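PDB 5HIU: GTPase activator-like protein, which is the fungal counterpart of TSC2, here its N-terminal helical part, and as a whole probably acts as a GTPase activator in signalling. Local coordinates for residues A[216-221]-A[225-230]. Sequence-based numbering, arbitrary orientation.
Sequences KICMLT and DDLRAC
Ile217 meets the second helix through its CG2 branch, which lies against the sulfur of Cys230, with CG2 and SG 3.8 Å apart. A little further off that methyl also approaches CB of Asp226. One residue on, Cys218 brings the backbones nearest to each other, its CA 5.6 Å from CA of Leu227. Its SG turns toward CB of Cys230 at 3.5 Å, so each cysteine sulfur packs on carbon of the facing helix and the two form no disulfide. CD2 of Leu227 lies against the backbone of Cys218, 3.3 Å from its carbonyl O and close to its CA, with CB a little further away. Val254 and Ile258 of helix 245-261 close over this apolar layer, while Phe188 of helix 179-198 packs on Cys230.

Helices 204-219 and 224-240 form an antiparallel helical hairpin joined by a short turn, a recurring element of the all-helical, elongated alpha-solenoid built by the TSC2 N-terminus. Past the last turn of helix 204-219 the chain extends, and Thr221 points back at helix 224-240 with its two branches doing separate work. With OG1 anti to the backbone N (chi1 179°), the hydroxyl reaches Asp226 while CG2 is left to face Leu227. OG1 donates a hydrogen bond of 2.7 Å to OD2 of Asp226, using the anti lone pair of that oxygen; the two side chains meet at a slant. The same OD2 takes a salt bridge from Arg158 of helix 139-163, giving the buried carboxylate a cationic partner that would be expected to favour its ionised form. The Thr221 and Leu227 side chains pass each other in opposite directions, with CG2 of Thr221 4.0 Å from CG of Leu227, which carries the apolar packing down to the turn that closes the hairpin.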
# COMPACT_ATOMS: atom_id res chain seq x y z
N LYS A 216 -0.25 -6.59 6.18
CA LYS A 216 -0.88 -7.91 6.28
C LYS A 216 -1.70 -8.13 5.00
O LYS A 216 -1.43 -9.03 4.19
CB LYS A 216 -1.80 -7.95 7.51
CG LYS A 216 -2.06 -9.31 8.12
CD LYS A 216 -2.80 -9.17 9.45
CE LYS A 216 -2.17 -10.05 10.53
NZ LYS A 216 -2.98 -10.12 11.78
N ILE A 217 -2.66 -7.24 4.79
CA ILE A 217 -3.52 -7.33 3.63
C ILE A 217 -2.72 -7.37 2.33
O ILE A 217 -3.06 -8.11 1.42
CB ILE A 217 -4.53 -6.18 3.63
CG1 ILE A 217 -5.48 -6.36 4.82
CG2 ILE A 217 -5.31 -6.13 2.34
CD1 ILE A 217 -6.22 -5.09 5.19
N CYS A 218 -1.65 -6.59 2.26
CA CYS A 218 -0.77 -6.62 1.11
C CYS A 218 -0.22 -8.01 0.83
O CYS A 218 -0.25 -8.50 -0.29
CB CYS A 218 0.38 -5.65 1.30
SG CYS A 218 -0.06 -3.94 0.90
N MET A 219 0.28 -8.68 1.86
CA MET A 219 0.94 -9.95 1.65
C MET A 219 -0.01 -11.11 1.58
O MET A 219 0.42 -12.24 1.38
CB MET A 219 1.99 -10.17 2.74
CG MET A 219 3.10 -9.13 2.69
SD MET A 219 3.78 -8.89 1.03
CE MET A 219 4.54 -10.50 0.85
N LEU A 220 -1.31 -10.90 1.75
CA LEU A 220 -2.23 -12.02 1.59
C LEU A 220 -3.54 -11.48 1.18
O LEU A 220 -4.34 -11.12 2.00
CB LEU A 220 -2.33 -12.87 2.87
CG LEU A 220 -2.64 -12.23 4.22
CD1 LEU A 220 -4.12 -12.26 4.55
CD2 LEU A 220 -1.90 -12.97 5.32
N THR A 221 -3.74 -11.34 -0.11
CA THR A 221 -5.03 -10.93 -0.62
C THR A 221 -5.12 -11.41 -2.03
O THR A 221 -4.16 -11.30 -2.80
CB THR A 221 -5.24 -9.41 -0.53
OG1 THR A 221 -6.52 -9.06 -1.06
CG2 THR A 221 -4.18 -8.66 -1.31
N ASP A 225 -7.04 -5.15 -6.43
CA ASP A 225 -7.60 -3.85 -6.04
C ASP A 225 -7.31 -3.50 -4.59
O ASP A 225 -7.03 -2.34 -4.30
CB ASP A 225 -9.11 -3.77 -6.30
CG ASP A 225 -9.44 -3.40 -7.74
OD1 ASP A 225 -8.58 -2.84 -8.47
OD2 ASP A 225 -10.58 -3.70 -8.16
N ASP A 226 -7.36 -4.50 -3.70
CA ASP A 226 -6.88 -4.34 -2.33
C ASP A 226 -5.43 -3.87 -2.30
O ASP A 226 -5.06 -3.04 -1.48
CB ASP A 226 -6.98 -5.67 -1.56
CG ASP A 226 -8.41 -6.18 -1.40
OD1 ASP A 226 -9.36 -5.39 -1.57
OD2 ASP A 226 -8.58 -7.39 -1.09
N LEU A 227 -4.58 -4.39 -3.18
CA LEU A 227 -3.18 -3.95 -3.20
C LEU A 227 -3.07 -2.53 -3.70
O LEU A 227 -2.30 -1.75 -3.19
CB LEU A 227 -2.32 -4.82 -4.11
CG LEU A 227 -1.98 -6.20 -3.61
CD1 LEU A 227 -1.23 -6.93 -4.71
CD2 LEU A 227 -1.14 -6.13 -2.35
N ARG A 228 -3.82 -2.24 -4.75
CA ARG A 228 -3.80 -0.90 -5.30
C ARG A 228 -4.22 0.01 -4.16
O ARG A 228 -3.60 1.04 -3.91
CB ARG A 228 -4.74 -0.79 -6.50
CG ARG A 228 -4.95 0.61 -7.00
CD ARG A 228 -5.87 0.66 -8.22
NE ARG A 228 -5.13 0.51 -9.46
CZ ARG A 228 -4.89 -0.64 -10.09
NH1 ARG A 228 -5.34 -1.81 -9.63
NH2 ARG A 228 -4.20 -0.63 -11.22
N ALA A 229 -5.25 -0.41 -3.45
CA ALA A 229 -5.85 0.41 -2.41
C ALA A 229 -4.88 0.63 -1.26
O ALA A 229 -4.72 1.76 -0.83
CB ALA A 229 -7.16 -0.21 -1.90
N CYS A 230 -4.22 -0.43 -0.79
CA CYS A 230 -3.24 -0.33 0.27
C CYS A 230 -2.05 0.53 -0.10
O CYS A 230 -1.48 1.20 0.76
CB CYS A 230 -2.72 -1.70 0.67
SG CYS A 230 -4.01 -2.69 1.41